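Local atomic coordinates of polysaccharide Lyase Family 6 (Bacteroides cellulosilyticus, PDB entry 6QPS), a protein that cleaves alginate as a mannuronic acid-specific lyase of polysaccharide lyase family 6, a calcium-binding enzyme of a human gut bacterium. Residues 341-345 with 366-372; 394-399 with 417-421; 313-319 with 355-361; 300-304 with 346-350. All blocks are in the same frame, centred on the assembly; numbering follows the deposited sequence.

Contact 1 of 4, residues 341-345 with 366-372; sequences RVENV and KMPRNVR
Arg341 crosses the 366-372 backbone, its flat head covered on both faces. CB lies 3.8 Å from CB of Lys366; CG and CD pass close to Met367 O, CD also nearing NE of Arg369. A bend at chi3 (-70°) puts NE 3.6 Å from CZ of Arg369 and NH2 near Lys366 CD, while NH1 donates to Met367 O at 2.9 Å, on a lone pair in the carbonyl plane. In one of two deposited conformers of Arg369, described here, the guanidiniums stack, centres 3.7 Å apart and planes 7° apart; CB of Lys366 covers the other face. Each cation has its own carboxylate, probably permitting this: Arg341 NH2 pairs with Glu323, and Arg369 NH2 meets Glu343 OE1 at 2.9 Å, syn but tilted well out of the carboxylate plane. An alanine in place of Arg341 is likely to leave Glu323 and Met367 O without this donor and this Arg369 conformer without its stack. Inside, branched Val342 CG1 touches Val371 CG2 at 3.8 Å, as suits a buried wall. The backbones of Glu343 and Arg369, and of Val345 and Val371, form parallel beta bridges either side of the corners at Asn344 and Asn370, as in coils of a right-handed parallel beta-helix.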
loop_
_atom_site.group_PDB
_atom_site.type_symbol
_atom_site.label_atom_id
_atom_site.label_comp_id
_atom_site.label_asym_id
_atom_site.label_seq_id
_atom_site.Cartn_x
_atom_site.Cartn_y
_atom_site.Cartn_z
ATOM N N ARG A 341 17.385 -9.995 10.109
ATOM C CA ARG A 341 16.790 -10.927 11.065
ATOM C C ARG A 341 15.429 -10.464 11.593
ATOM O O ARG A 341 15.226 -9.294 11.952
ATOM C CB ARG A 341 17.742 -11.139 12.252
ATOM C CG ARG A 341 17.323 -12.284 13.163
ATOM C CD ARG A 341 18.043 -12.250 14.526
ATOM N NE ARG A 341 19.465 -12.554 14.492
ATOM C CZ ARG A 341 20.001 -13.768 14.658
ATOM N NH1 ARG A 341 19.234 -14.833 14.823
ATOM N NH2 ARG A 341 21.312 -13.911 14.658
ATOM N N VAL A 342 14.490 -11.402 11.666
ATOM C CA VAL A 342 13.233 -11.165 12.351
ATOM C C VAL A 342 13.462 -11.307 13.850
ATOM O O VAL A 342 13.871 -12.370 14.325
ATOM C CB VAL A 342 12.141 -12.126 11.871
ATOM C CG1 VAL A 342 10.890 -11.969 12.730
ATOM C CG2 VAL A 342 11.812 -11.898 10.389
ATOM N N GLU A 343 13.174 -10.252 14.609
ATOM C CA GLU A 343 13.197 -10.382 16.063
ATOM C C GLU A 343 12.160 -9.451 16.674
ATOM O O GLU A 343 11.834 -8.401 16.110
ATOM C CB GLU A 343 14.562 -10.238 16.763
ATOM C CG GLU A 343 15.536 -9.313 16.193
ATOM C CD GLU A 343 16.918 -9.422 16.868
ATOM O OE1 GLU A 343 17.033 -9.925 18.004
ATOM O OE2 GLU A 343 17.914 -8.993 16.266
ATOM N N ASN A 344 11.659 -9.844 17.839
ATOM C CA ASN A 344 10.797 -8.993 18.667
ATOM C C ASN A 344 9.512 -8.614 17.940
ATOM O O ASN A 344 9.136 -7.444 17.866
ATOM C CB ASN A 344 11.539 -7.750 19.164
ATOM C CG ASN A 344 12.922 -8.072 19.664
ATOM O OD1 ASN A 344 13.135 -9.027 20.428
ATOM N ND2 ASN A 344 13.892 -7.271 19.258
ATOM N N VAL A 345 8.834 -9.619 17.396
ATOM C CA VAL A 345 7.614 -9.432 16.623
ATOM C C VAL A 345 6.471 -10.110 17.375
ATOM O O VAL A 345 6.576 -11.289 17.749
ATOM C CB VAL A 345 7.748 -10.005 15.193
ATOM C CG1 VAL A 345 6.417 -9.958 14.457
ATOM C CG2 VAL A 345 8.812 -9.240 14.385
ATOM N N LYS A 366 20.423 -16.162 9.991
ATOM C CA LYS A 366 19.895 -15.429 11.144
ATOM C C LYS A 366 18.470 -15.910 11.374
ATOM O O LYS A 366 17.535 -15.452 10.716
ATOM C CB LYS A 366 19.967 -13.917 10.931
ATOM C CG LYS A 366 21.340 -13.414 10.418
ATOM C CD LYS A 366 22.513 -13.811 11.294
ATOM C CE LYS A 366 23.818 -13.253 10.713
ATOM N NZ LYS A 366 24.969 -13.464 11.631
ATOM N N MET A 367 18.306 -16.873 12.289
ATOM C CA MET A 367 16.988 -17.425 12.572
ATOM C C MET A 367 16.085 -16.401 13.268
ATOM O O MET A 367 16.564 -15.509 13.979
ATOM C CB MET A 367 17.131 -18.642 13.494
ATOM C CG MET A 367 18.032 -19.754 12.974
ATOM S SD MET A 367 17.449 -20.504 11.439
ATOM C CE MET A 367 18.680 -19.880 10.298
ATOM N N PRO A 368 14.768 -16.516 13.108
ATOM C CA PRO A 368 13.870 -15.638 13.869
ATOM C C PRO A 368 14.034 -15.849 15.368
ATOM O O PRO A 368 14.222 -16.970 15.840
ATOM C CB PRO A 368 12.463 -16.041 13.409
ATOM C CG PRO A 368 12.663 -16.856 12.160
ATOM C CD PRO A 368 14.037 -17.440 12.226
ATOM N N ARG A 369 13.937 -14.752 16.117
ATOM C CA ARG A 369 14.111 -14.751 17.563
ATOM C C ARG A 369 13.006 -13.913 18.188
ATOM O O ARG A 369 12.658 -12.859 17.662
ATOM C CB ARG A 369 15.477 -14.133 17.964
ATOM C CG ARG A 369 16.686 -14.895 17.468
ATOM C CD ARG A 369 17.933 -14.456 18.211
ATOM N NE ARG A 369 18.225 -13.030 18.059
ATOM C CZ ARG A 369 19.451 -12.519 18.120
ATOM N NH1 ARG A 369 20.490 -13.319 18.323
ATOM N NH2 ARG A 369 19.648 -11.214 17.983
ATOM N N ASN A 370 12.478 -14.361 19.321
ATOM C CA ASN A 370 11.493 -13.573 20.068
ATOM C C ASN A 370 10.306 -13.167 19.203
ATOM O O ASN A 370 9.867 -12.004 19.178
ATOM C CB ASN A 370 12.161 -12.378 20.734
ATOM C CG ASN A 370 13.032 -12.806 21.848
ATOM O OD1 ASN A 370 12.559 -13.517 22.744
ATOM N ND2 ASN A 370 14.307 -12.459 21.794
ATOM N N VAL A 371 9.758 -14.148 18.495
ATOM C CA VAL A 371 8.476 -14.011 17.815
ATOM C C VAL A 371 7.417 -14.664 18.689
ATOM O O VAL A 371 7.546 -15.833 19.067
ATOM C CB VAL A 371 8.502 -14.673 16.434
ATOM C CG1 VAL A 371 7.167 -14.492 15.715
ATOM C CG2 VAL A 371 9.620 -14.098 15.597
ATOM N N ARG A 372 6.380 -13.922 19.042
ATOM C CA ARG A 372 5.275 -14.477 19.809
ATOM C C ARG A 372 4.114 -14.707 18.864
ATOM O O ARG A 372 3.734 -13.798 18.123
ATOM C CB ARG A 372 4.857 -13.562 20.966
ATOM C CG ARG A 372 3.898 -14.280 21.941
ATOM C CD ARG A 372 3.421 -13.380 23.093
ATOM N NE ARG A 372 2.501 -12.364 22.576
ATOM C CZ ARG A 372 1.270 -12.117 23.024
ATOM N NH1 ARG A 372 0.765 -12.773 24.056
ATOM N NH2 ARG A 372 0.564 -11.181 22.417
HETATM O O HOH W 1 20.332 -17.528 14.443
HETATM O O HOH W 2 14.890 -14.144 10.950
HETATM O O HOH W 3 15.481 -10.379 20.152
#

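Contact 2 of 4, residues 394-399 with 417-421. With ACT (acetate ion), chain E.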
loop_
_atom_site.group_PDB
_atom_site.type_symbol
_atom_site.label_atom_id
_atom_site.label_comp_id
_atom_site.label_asym_id
_atom_site.label_seq_id
_atom_site.Cartn_x
_atom_site.Cartn_y
_atom_site.Cartn_z
ATOM N N LEU A 394 12.276 -23.088 15.925
ATOM C CA LEU A 394 11.250 -23.136 16.960
ATOM C C LEU A 394 11.686 -22.539 18.289
ATOM O O LEU A 394 10.830 -21.956 18.974
ATOM C CB LEU A 394 10.786 -24.579 17.164
ATOM C CG LEU A 394 9.995 -25.192 16.014
ATOM C CD1 LEU A 394 9.774 -26.698 16.347
ATOM C CD2 LEU A 394 8.692 -24.489 15.773
ATOM N N PRO A 395 12.936 -22.675 18.738
ATOM C CA PRO A 395 13.336 -21.978 19.974
ATOM C C PRO A 395 13.111 -20.468 19.930
ATOM O O PRO A 395 13.090 -19.825 20.991
ATOM C CB PRO A 395 14.825 -22.328 20.121
ATOM C CG PRO A 395 14.975 -23.653 19.365
ATOM C CD PRO A 395 14.019 -23.529 18.198
ATOM N N GLY A 396 12.987 -19.879 18.749
ATOM C CA GLY A 396 12.747 -18.455 18.618
ATOM C C GLY A 396 11.292 -18.049 18.666
ATOM O O GLY A 396 11.001 -16.843 18.609
ATOM N N PHE A 397 10.370 -18.997 18.815
ATOM C CA PHE A 397 8.939 -18.743 18.839
ATOM C C PHE A 397 8.352 -19.123 20.194
ATOM O O PHE A 397 8.748 -20.116 20.806
ATOM C CB PHE A 397 8.210 -19.591 17.755
ATOM C CG PHE A 397 8.285 -19.024 16.369
ATOM C CD1 PHE A 397 9.426 -19.161 15.601
ATOM C CD2 PHE A 397 7.204 -18.374 15.818
ATOM C CE1 PHE A 397 9.496 -18.623 14.328
ATOM C CE2 PHE A 397 7.274 -17.826 14.548
ATOM C CZ PHE A 397 8.399 -17.943 13.807
ATOM N N LEU A 398 7.394 -18.345 20.651
ATOM C CA LEU A 398 6.513 -18.722 21.751
ATOM C C LEU A 398 5.132 -18.901 21.132
ATOM O O LEU A 398 4.547 -17.926 20.647
ATOM C CB LEU A 398 6.508 -17.638 22.828
ATOM C CG LEU A 398 5.437 -17.752 23.928
ATOM C CD1 LEU A 398 5.583 -19.066 24.689
ATOM C CD2 LEU A 398 5.510 -16.571 24.893
ATOM N N PHE A 399 4.640 -20.139 21.095
ATOM C CA PHE A 399 3.293 -20.440 20.610
ATOM C C PHE A 399 2.400 -20.564 21.835
ATOM O O PHE A 399 2.620 -21.450 22.670
ATOM C CB PHE A 399 3.250 -21.752 19.827
ATOM C CG PHE A 399 4.113 -21.787 18.607
ATOM C CD1 PHE A 399 3.644 -21.328 17.384
ATOM C CD2 PHE A 399 5.377 -22.311 18.670
ATOM C CE1 PHE A 399 4.448 -21.374 16.246
ATOM C CE2 PHE A 399 6.177 -22.387 17.530
ATOM C CZ PHE A 399 5.712 -21.894 16.331
ATOM N N TYR A 417 6.116 -31.553 15.961
ATOM C CA TYR A 417 6.818 -30.745 16.956
ATOM C C TYR A 417 5.925 -30.535 18.166
ATOM O O TYR A 417 4.878 -29.881 18.068
ATOM C CB TYR A 417 7.259 -29.418 16.338
ATOM C CG TYR A 417 8.015 -29.660 15.066
ATOM C CD1 TYR A 417 9.246 -30.297 15.092
ATOM C CD2 TYR A 417 7.483 -29.306 13.835
ATOM C CE1 TYR A 417 9.937 -30.571 13.932
ATOM C CE2 TYR A 417 8.184 -29.576 12.653
ATOM C CZ TYR A 417 9.398 -30.203 12.716
ATOM O OH TYR A 417 10.113 -30.480 11.569
ATOM N N GLU A 418 6.362 -31.071 19.306
ATOM C CA GLU A 418 5.596 -30.927 20.541
ATOM C C GLU A 418 5.366 -29.465 20.899
ATOM O O GLU A 418 4.300 -29.106 21.413
ATOM C CB GLU A 418 6.316 -31.641 21.689
ATOM C CG GLU A 418 5.621 -31.501 23.033
ATOM C CD GLU A 418 6.303 -32.307 24.123
ATOM O OE1 GLU A 418 7.552 -32.346 24.143
ATOM O OE2 GLU A 418 5.588 -32.905 24.955
ATOM N N GLN A 419 6.362 -28.610 20.672
ATOM C CA GLN A 419 6.210 -27.200 21.013
ATOM C C GLN A 419 5.040 -26.585 20.253
ATOM O O GLN A 419 4.281 -25.775 20.803
ATOM C CB GLN A 419 7.524 -26.470 20.720
ATOM C CG GLN A 419 7.577 -25.086 21.297
ATOM C CD GLN A 419 8.806 -24.311 20.869
ATOM O OE1 GLN A 419 9.868 -24.884 20.598
ATOM N NE2 GLN A 419 8.669 -22.982 20.820
ATOM N N VAL A 420 4.845 -26.997 18.999
ATOM C CA VAL A 420 3.705 -26.529 18.217
ATOM C C VAL A 420 2.408 -27.137 18.733
ATOM O O VAL A 420 1.405 -26.435 18.930
ATOM C CB VAL A 420 3.916 -26.822 16.720
ATOM C CG1 VAL A 420 2.701 -26.389 15.916
ATOM C CG2 VAL A 420 5.181 -26.135 16.223
ATOM N N ARG A 421 2.387 -28.457 18.924
ATOM C CA ARG A 421 1.180 -29.100 19.434
ATOM C C ARG A 421 0.721 -28.466 20.743
ATOM O O ARG A 421 -0.480 -28.271 20.953
ATOM C CB ARG A 421 1.420 -30.596 19.618
ATOM C CG ARG A 421 1.682 -31.357 18.312
ATOM C CD ARG A 421 1.622 -32.879 18.452
ATOM N NE ARG A 421 2.444 -33.397 19.548
ATOM C CZ ARG A 421 3.710 -33.787 19.445
ATOM N NH1 ARG A 421 4.343 -33.750 18.274
ATOM N NH2 ARG A 421 4.341 -34.251 20.519
HETATM C C ACT E . 9.787 -32.274 18.706
HETATM O O ACT E . 10.105 -31.093 18.401
HETATM O OXT ACT E . 8.806 -32.697 19.387
HETATM C CH3 ACT E . 10.782 -33.331 18.189
HETATM O O HOH W 4 6.199 -22.234 22.520
#
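A chi1 of -168° swings the extended Gln419 chain away from its own backbone nitrogen, carrying the amide from the first turn of helix 418-422 to the 3-10 turn 394-396. Leu394 takes the other common setting, CG beside its own N (chi1 -69°), which spreads its two methyls toward the helix: CD1 reaches CG of Tyr417 at 3.7 Å, and CD2 meets CG2 of Val420 at 3.9 Å. That same valine methyl lies over one face of the Phe399 ring, 4.1 Å from CE2, whereas Gln419 NE2 comes to the ring's edge. NE2 donates to Leu394 O at 3.0 Å from well above the carbonyl plane. Phe397 N reaches the same oxygen from the opposite face, closing the 3-10 turn. A water joins Gln419 NE2 to Phe399 N. Glutamine suits this partly exposed margin because its long arm can reach the backbone while its neighbours stay apolar. At the helix start an acetate, probably from the crystallisation liquor, accepts from Glu418 N at 2.9 Å in a nearly straight bond. Leucine, valine and phenylalanine seal the interior side, and one neutral amide supplies the direct polar link, tying helix to turn without any charge pair between them.

Contact 3 of 4, residues 313-319 with 355-361; sequences FGLLVRV and SSLELGS
Glu358, extended from a chi1 of -179°, lies beside Leu316 and points the same way, with the leucine's CD1 3.6 Å from OE2 of the carboxylate. Leu316 CD2 approaches Ser361 OG, and this hydroxyl donates to Glu358 OE2 at 2.8 Å, on the anti side, steadying the carboxylate against the leucine. The other face is wholly apolar: Leu315 CB meets Leu357 CD2 at 3.8 Å, and Val317 CG2 meets Leu359 CD2 at 3.9 Å. Phe352 and Phe373 continue this interior packing around Leu315 and Leu357.

Behind these side chains stands a parallel ladder, the axes of strands 315-318 and 357-359 approaching to 4.9 Å and diverging by 2°. Leu315 N bonds Ser356 O and Leu315 O takes Glu358 N; Val317 N bonds Glu358 O and Val317 O takes Gly360 N; Val319 N to Ser361 O carries the bonding past the corner. A CB on Gly360 would be jammed against the carbonyl O of Leu359, so glycine suits that corner. At the other, a CB on Gly314 would clash with Ser356 O; without one, Gly314 N can donate to Ser356 OG (3.2 Å) and, weakly, to Ser356 O. Farther out, Arg318 NH1 bonds Val319 O and Arg363 O.

Chemistry therefore divides by face: aliphatic chains interlock inside, while the partly exposed side keeps a hydroxyl-carboxylate bond across the corner at Gly360. The buried Ser361 N finds no partner in the model, probably a consequence of the turn there.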
loop_
_atom_site.group_PDB
_atom_site.type_symbol
_atom_site.label_atom_id
_atom_site.label_comp_id
_atom_site.label_asym_id
_atom_site.label_seq_id
_atom_site.Cartn_x
_atom_site.Cartn_y
_atom_site.Cartn_z
ATOM N N PHE A 313 0.948 -17.688 0.631
ATOM C CA PHE A 313 1.227 -17.842 2.060
ATOM C C PHE A 313 0.191 -16.996 2.788
ATOM O O PHE A 313 -0.238 -15.959 2.273
ATOM C CB PHE A 313 2.658 -17.434 2.506
ATOM C CG PHE A 313 3.012 -16.027 2.147
ATOM C CD1 PHE A 313 2.662 -14.970 2.952
ATOM C CD2 PHE A 313 3.685 -15.758 0.963
ATOM C CE1 PHE A 313 2.950 -13.689 2.565
ATOM C CE2 PHE A 313 3.984 -14.473 0.596
ATOM C CZ PHE A 313 3.597 -13.442 1.389
ATOM N N GLY A 314 -0.190 -17.420 3.989
ATOM C CA GLY A 314 -1.025 -16.609 4.864
ATOM C C GLY A 314 -0.160 -15.720 5.738
ATOM O O GLY A 314 -0.356 -14.502 5.808
ATOM N N LEU A 315 0.818 -16.338 6.399
ATOM C CA LEU A 315 1.868 -15.661 7.156
ATOM C C LEU A 315 3.187 -16.292 6.753
ATOM O O LEU A 315 3.307 -17.517 6.774
ATOM C CB LEU A 315 1.696 -15.859 8.667
ATOM C CG LEU A 315 2.815 -15.237 9.510
ATOM C CD1 LEU A 315 2.807 -13.724 9.517
ATOM C CD2 LEU A 315 2.715 -15.795 10.944
ATOM N N LEU A 316 4.186 -15.477 6.427
ATOM C CA LEU A 316 5.540 -15.959 6.189
ATOM C C LEU A 316 6.490 -15.210 7.113
ATOM O O LEU A 316 6.478 -13.972 7.135
ATOM C CB LEU A 316 5.929 -15.771 4.722
ATOM C CG LEU A 316 7.203 -16.479 4.248
ATOM C CD1 LEU A 316 7.127 -16.779 2.745
ATOM C CD2 LEU A 316 8.449 -15.668 4.575
ATOM N N VAL A 317 7.288 -15.956 7.885
ATOM C CA VAL A 317 8.317 -15.385 8.760
ATOM C C VAL A 317 9.672 -15.899 8.264
ATOM O O VAL A 317 9.959 -17.097 8.342
ATOM C CB VAL A 317 8.085 -15.714 10.241
ATOM C CG1 VAL A 317 9.181 -15.056 11.105
ATOM C CG2 VAL A 317 6.702 -15.244 10.694
ATOM N N ARG A 318 10.503 -14.996 7.752
ATOM C CA ARG A 318 11.692 -15.365 6.998
ATOM C C ARG A 318 12.943 -15.372 7.875
ATOM O O ARG A 318 13.052 -14.606 8.840
ATOM C CB ARG A 318 11.904 -14.353 5.875
ATOM C CG ARG A 318 12.770 -14.861 4.713
ATOM C CD ARG A 318 13.267 -13.726 3.821
ATOM N NE ARG A 318 13.994 -14.186 2.620
ATOM C CZ ARG A 318 15.278 -14.515 2.584
ATOM N NH1 ARG A 318 16.025 -14.459 3.679
ATOM N NH2 ARG A 318 15.819 -14.916 1.442
ATOM N N VAL A 319 13.909 -16.218 7.512
ATOM C CA VAL A 319 15.261 -16.060 8.050
ATOM C C VAL A 319 15.870 -14.782 7.490
ATOM O O VAL A 319 15.433 -14.250 6.462
ATOM C CB VAL A 319 16.164 -17.267 7.741
ATOM C CG1 VAL A 319 15.602 -18.540 8.333
ATOM C CG2 VAL A 319 16.406 -17.416 6.225
ATOM N N SER A 355 -5.535 -20.550 4.893
ATOM C CA SER A 355 -4.345 -19.785 4.541
ATOM C C SER A 355 -3.170 -20.283 5.381
ATOM O O SER A 355 -3.302 -20.479 6.589
ATOM C CB SER A 355 -4.591 -18.292 4.836
ATOM O OG SER A 355 -5.712 -17.806 4.096
ATOM N N SER A 356 -2.012 -20.462 4.741
ATOM C CA SER A 356 -0.906 -21.202 5.349
ATOM C C SER A 356 -0.114 -20.373 6.378
ATOM O O SER A 356 -0.120 -19.128 6.388
ATOM C CB SER A 356 0.082 -21.636 4.270
ATOM O OG SER A 356 0.799 -20.475 3.853
ATOM N N LEU A 357 0.628 -21.101 7.223
ATOM C CA LEU A 357 1.676 -20.541 8.086
ATOM C C LEU A 357 2.997 -21.125 7.602
ATOM O O LEU A 357 3.148 -22.349 7.564
ATOM C CB LEU A 357 1.449 -20.914 9.554
ATOM C CG LEU A 357 0.131 -20.441 10.152
ATOM C CD1 LEU A 357 -0.029 -21.000 11.578
ATOM C CD2 LEU A 357 -0.017 -18.943 10.152
ATOM N N GLU A 358 3.961 -20.263 7.260
ATOM C CA GLU A 358 5.255 -20.709 6.754
ATOM C C GLU A 358 6.332 -20.027 7.587
ATOM O O GLU A 358 6.495 -18.805 7.499
ATOM C CB GLU A 358 5.391 -20.358 5.269
ATOM C CG GLU A 358 6.690 -20.794 4.664
ATOM C CD GLU A 358 6.781 -20.498 3.169
ATOM O OE1 GLU A 358 5.744 -20.499 2.450
ATOM O OE2 GLU A 358 7.919 -20.261 2.717
ATOM N N LEU A 359 7.043 -20.809 8.393
ATOM C CA LEU A 359 7.944 -20.266 9.407
ATOM C C LEU A 359 9.365 -20.760 9.186
ATOM O O LEU A 359 9.625 -21.967 9.231
ATOM C CB LEU A 359 7.481 -20.664 10.811
ATOM C CG LEU A 359 6.004 -20.442 11.119
ATOM C CD1 LEU A 359 5.681 -20.945 12.531
ATOM C CD2 LEU A 359 5.633 -18.968 10.932
ATOM N N GLY A 360 10.295 -19.824 9.001
ATOM C CA GLY A 360 11.697 -20.170 8.905
ATOM C C GLY A 360 12.257 -20.380 7.514
ATOM O O GLY A 360 13.406 -20.814 7.390
ATOM N N SER A 361 11.499 -20.069 6.469
ATOM C CA SER A 361 12.002 -20.238 5.119
ATOM C C SER A 361 12.896 -19.060 4.718
ATOM O O SER A 361 13.011 -18.059 5.431
ATOM C CB SER A 361 10.841 -20.363 4.138
ATOM O OG SER A 361 10.017 -19.231 4.205
#

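Contact 4 of 4, residues 300-304 with 346-350; sequences HTVYD and DIAYN
Strands 301-303 and 346-348 run parallel, their axes 4.9 Å apart and 4° from alignment, with Thr301, Val302 and Tyr303 paired with Asp346, Ile347 and Ala348. The backbone ladder passes from His300 O to Asp346 N, then from Asp346 O to Val302 N at 2.8 Å, and on from Val302 O to Ala348 N; the last rung, Asp304 N to Ala348 O, is weak.

Here Asn350 takes over. Its CG stands beside its own N (chi1 -56°), which swings the amide back so that ND2 donates to Val302 O at 3.1 Å. The donor comes from above the carbonyl plane, whereas the oxygen lies almost in the amide plane, and Ala348 N remains bound to the same acceptor. Asn350 OD1 accepts from the backbone N of Asn305. A leucine in its place would probably leave Asn305 N without this acceptor and Val302 O with one donor fewer.

Val302, a beta-branched residue fit for a buried strand, brings CB to 4.4 Å from CG1 of Ile347 on the inner face. On the outer face Tyr303 CE1 touches Tyr349 CB at 3.7 Å; both tyrosines are exposed, the Tyr349 ring stacking on His375. A water donates to Asp304 OD1 and to Tyr349 O, while Asp304 OD2 bonds Ser279 OG.

To one side, strand 276-283 bonds to Thr301 and Tyr303; to the other, strand 371-379 bonds to Ile347, Asn376 bonds to Ile347 O and Asn350 N, and Arg372 pairs with Asp346. Strand 291-295 faces Val302 across the interior, and Arg440 of helix 433-445 reaches Asp304 O from outside.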
loop_
_atom_site.group_PDB
_atom_site.type_symbol
_atom_site.label_atom_id
_atom_site.label_comp_id
_atom_site.label_asym_id
_atom_site.label_seq_id
_atom_site.Cartn_x
_atom_site.Cartn_y
_atom_site.Cartn_z
ATOM N N HIS A 300 7.905 -5.398 14.821
ATOM C CA HIS A 300 6.541 -5.168 14.349
ATOM C C HIS A 300 5.506 -5.718 15.323
ATOM O O HIS A 300 5.756 -6.673 16.072
ATOM C CB HIS A 300 6.307 -5.830 12.981
ATOM C CG HIS A 300 7.463 -5.691 12.032
ATOM N ND1 HIS A 300 7.901 -4.476 11.532
ATOM C CD2 HIS A 300 8.277 -6.637 11.513
ATOM C CE1 HIS A 300 8.935 -4.701 10.734
ATOM N NE2 HIS A 300 9.171 -6.001 10.700
ATOM N N THR A 301 4.321 -5.109 15.294
ATOM C CA THR A 301 3.152 -5.587 16.033
ATOM C C THR A 301 2.041 -5.881 15.026
ATOM O O THR A 301 1.661 -5.000 14.250
ATOM C CB THR A 301 2.725 -4.565 17.089
ATOM O OG1 THR A 301 3.829 -4.306 17.979
ATOM C CG2 THR A 301 1.562 -5.106 17.912
ATOM N N VAL A 302 1.554 -7.124 15.018
ATOM C CA VAL A 302 0.648 -7.646 13.988
ATOM C C VAL A 302 -0.582 -8.194 14.711
ATOM O O VAL A 302 -0.528 -9.280 15.309
ATOM C CB VAL A 302 1.339 -8.742 13.173
ATOM C CG1 VAL A 302 0.417 -9.285 12.110
ATOM C CG2 VAL A 302 2.653 -8.244 12.566
ATOM N N TYR A 303 -1.685 -7.435 14.677
ATOM C CA TYR A 303 -2.851 -7.662 15.523
ATOM C C TYR A 303 -4.158 -7.586 14.747
ATOM O O TYR A 303 -4.376 -6.644 13.986
ATOM C CB TYR A 303 -2.844 -6.574 16.620
ATOM C CG TYR A 303 -4.105 -6.453 17.444
ATOM C CD1 TYR A 303 -4.522 -7.517 18.219
ATOM C CD2 TYR A 303 -4.863 -5.273 17.462
ATOM C CE1 TYR A 303 -5.674 -7.437 18.973
ATOM C CE2 TYR A 303 -5.995 -5.172 18.243
ATOM C CZ TYR A 303 -6.399 -6.262 18.997
ATOM O OH TYR A 303 -7.538 -6.206 19.778
ATOM N N ASP A 304 -5.059 -8.542 14.993
ATOM C CA ASP A 304 -6.454 -8.474 14.530
ATOM C C ASP A 304 -6.610 -8.549 13.012
ATOM O O ASP A 304 -7.625 -8.100 12.486
ATOM C CB ASP A 304 -7.161 -7.235 15.127
ATOM C CG ASP A 304 -8.684 -7.278 15.007
ATOM O OD1 ASP A 304 -9.253 -8.355 15.282
ATOM O OD2 ASP A 304 -9.270 -6.228 14.671
ATOM N N ASP A 346 5.394 -9.358 17.626
ATOM C CA ASP A 346 4.203 -9.855 18.305
ATOM C C ASP A 346 3.114 -10.111 17.269
ATOM O O ASP A 346 2.692 -9.181 16.578
ATOM C CB ASP A 346 3.740 -8.786 19.308
ATOM C CG ASP A 346 2.538 -9.212 20.134
ATOM O OD1 ASP A 346 2.367 -10.427 20.389
ATOM O OD2 ASP A 346 1.759 -8.322 20.530
ATOM N N ILE A 347 2.663 -11.366 17.164
ATOM C CA ILE A 347 1.646 -11.805 16.205
ATOM C C ILE A 347 0.482 -12.365 17.016
ATOM O O ILE A 347 0.517 -13.522 17.448
ATOM C CB ILE A 347 2.201 -12.825 15.199
ATOM C CG1 ILE A 347 3.491 -12.269 14.554
ATOM C CG2 ILE A 347 1.159 -13.145 14.161
ATOM C CD1 ILE A 347 4.240 -13.216 13.603
ATOM N N ALA A 348 -0.552 -11.533 17.242
ATOM C CA ALA A 348 -1.611 -11.823 18.191
ATOM C C ALA A 348 -3.011 -11.573 17.635
ATOM O O ALA A 348 -3.289 -10.551 17.001
ATOM C CB ALA A 348 -1.407 -10.968 19.442
ATOM N N TYR A 349 -3.922 -12.487 17.954
ATOM C CA TYR A 349 -5.361 -12.264 17.750
ATOM C C TYR A 349 -5.712 -12.110 16.270
ATOM O O TYR A 349 -6.625 -11.368 15.920
ATOM C CB TYR A 349 -5.931 -11.113 18.625
ATOM C CG TYR A 349 -6.114 -11.514 20.083
ATOM C CD1 TYR A 349 -7.205 -12.265 20.470
ATOM C CD2 TYR A 349 -5.175 -11.165 21.074
ATOM C CE1 TYR A 349 -7.375 -12.684 21.774
ATOM C CE2 TYR A 349 -5.336 -11.581 22.412
ATOM C CZ TYR A 349 -6.444 -12.353 22.754
ATOM O OH TYR A 349 -6.682 -12.820 24.028
ATOM N N ASN A 350 -4.973 -12.790 15.399
ATOM C CA ASN A 350 -5.246 -12.828 13.970
ATOM C C ASN A 350 -5.999 -14.112 13.627
ATOM O O ASN A 350 -6.076 -15.045 14.425
ATOM C CB ASN A 350 -3.932 -12.806 13.176
ATOM C CG ASN A 350 -3.056 -11.606 13.527
ATOM O OD1 ASN A 350 -3.252 -10.503 13.038
ATOM N ND2 ASN A 350 -2.053 -11.833 14.381
HETATM O O HOH W 5 -9.100 -10.082 17.274
#

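How the contacts relate
Contact 3 is the most buried of the four, whereas contacts 1, 2 and 4 combine an apolar inner side with a more exposed outer one. Contacts 1 and 4 share strand 345-353, and strand 371-379 of contact 1 lies beside it, joined where Arg372 pairs with Asp346. Contact 3 belongs to another face of the coil, yet meets both inside, through Val317 against Val342 and Leu315 against Ile347. Contact 2 takes the stacking onward: Val371 bonds to Gly396 and Leu398, and Phe397 and Phe399 pack on Leu359. Chemistry follows place: stacked arginines and a salt bridge at the corner in contact 1, aliphatic packing in contact 3, side-chain amides in contacts 2 and 4.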